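PDB 6D6J: HIT family hydrolase from Legionella pneumophila subsp. pneumophila, which probably hydrolyses nucleotide-type phosphate substrates through a histidine-triad active site, and binds a zinc ion. Local coordinates for the interface of chains A and B. Coordinates in Å, arbitrary orientation; residue numbers count along the deposited sequence, not the author numbering. Chains: chain A/B, HIT family hydrolase.

The interface of chains A and B. Residues chain A 57-58, 95; chain B 76, 89, 91.
A:Val95 and B:Tyr89 pair as an antiparallel beta bridge between the edge strands of two copies of the protein. A:Val95 N donates to B:Tyr89 O at 2.9 Å, nearly in line with the carbonyl bond. B:Tyr89 N returns a bond to A:Val95 O, also at 2.9 Å and in the carbonyl plane.

The same two residues also meet through their side chains. A:Val95 sits over one face of the B:Tyr89 ring, with CB 3.7 Å from the ring centroid in a CH-pi contact. Its two methyls spread over the same face: CG1 lies above CE1 and CZ, and A:Val95 CG2 is 3.5 Å from B:Tyr89 CE2. B:Tyr89 CG stands between its own backbone N and carbonyl carbon (chi1 60°), which folds the ring back under A:Val95. B:Leu91 CG borders the ring edge within chain B.

Apolar packing continues at A:Ile57. Its CG2 branch, anti to the backbone N, points to B:Lys76 CB at 3.8 Å and also reaches B:Leu91 CD1. It also approaches the tyrosine hydroxyl.

The B:Lys76 chain bends at chi2 and chi3 and runs past A:Ile57 O. Its side-chain amine NZ donates to A:Asn58 O at 3.0 Å, from above the carbonyl plane. A water joins the polar groups: it bonds the tyrosine hydroxyl OH of B:Tyr89 at 2.6 Å, the side-chain OD1 of A:Asn58 and the backbone O of B:Lys76.

The bridge joins strands 89-95 of both chains across a two-fold axis, as in HIT-family dimers. The 3-10 helix 57-59 of chain A rests against helix 62-81 of chain B. The patch centre is about 10 Å from A:His107, the probable nucleophile of the histidine triad.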
# COMPACT_ATOMS: atom_id res chain seq x y z
N ILE A 57 -0.71 2.20 10.94
CA ILE A 57 -0.57 0.83 10.46
C ILE A 57 0.18 -0.03 11.47
O ILE A 57 -0.02 -1.25 11.53
CB ILE A 57 0.08 0.83 9.05
CG1 ILE A 57 -0.91 1.41 8.03
CG2 ILE A 57 0.57 -0.55 8.64
CD1 ILE A 57 -2.09 0.52 7.68
N ASN A 58 1.03 0.59 12.32
CA ASN A 58 1.75 -0.17 13.32
C ASN A 58 0.81 -0.81 14.34
O ASN A 58 1.23 -1.74 15.05
CB ASN A 58 2.76 0.74 14.02
CG ASN A 58 3.88 -0.01 14.72
OD1 ASN A 58 4.35 -1.04 14.24
ND2 ASN A 58 4.33 0.52 15.85
N VAL A 95 3.61 5.38 7.49
CA VAL A 95 3.51 4.80 8.83
C VAL A 95 4.44 5.54 9.78
O VAL A 95 5.67 5.43 9.67
CB VAL A 95 3.76 3.29 8.84
CG1 VAL A 95 3.45 2.73 10.24
CG2 VAL A 95 2.95 2.58 7.74
N LYS B 76 3.50 -5.10 8.00
CA LYS B 76 3.59 -4.36 9.26
C LYS B 76 4.27 -5.17 10.35
O LYS B 76 4.97 -4.61 11.20
CB LYS B 76 2.26 -3.73 9.70
CG LYS B 76 1.11 -4.61 10.18
CD LYS B 76 1.23 -5.10 11.66
CE LYS B 76 1.39 -4.01 12.74
NZ LYS B 76 0.98 -4.56 14.09
N TYR B 89 8.01 4.21 8.43
CA TYR B 89 8.33 3.56 7.16
C TYR B 89 7.18 3.81 6.19
O TYR B 89 6.12 4.33 6.58
CB TYR B 89 8.60 2.06 7.34
CG TYR B 89 7.42 1.31 7.91
CD1 TYR B 89 7.26 1.16 9.30
CD2 TYR B 89 6.45 0.77 7.08
CE1 TYR B 89 6.17 0.46 9.82
CE2 TYR B 89 5.37 0.08 7.59
CZ TYR B 89 5.24 -0.08 8.95
OH TYR B 89 4.15 -0.78 9.42
N LEU B 91 4.83 2.07 2.87
CA LEU B 91 4.36 0.90 2.13
C LEU B 91 3.81 1.36 0.78
O LEU B 91 3.03 2.32 0.73
CB LEU B 91 3.25 0.20 2.92
CG LEU B 91 3.65 -0.37 4.29
CD1 LEU B 91 2.44 -0.86 5.04
CD2 LEU B 91 4.67 -1.48 4.14
O HOH W 1 4.72 -1.89 11.69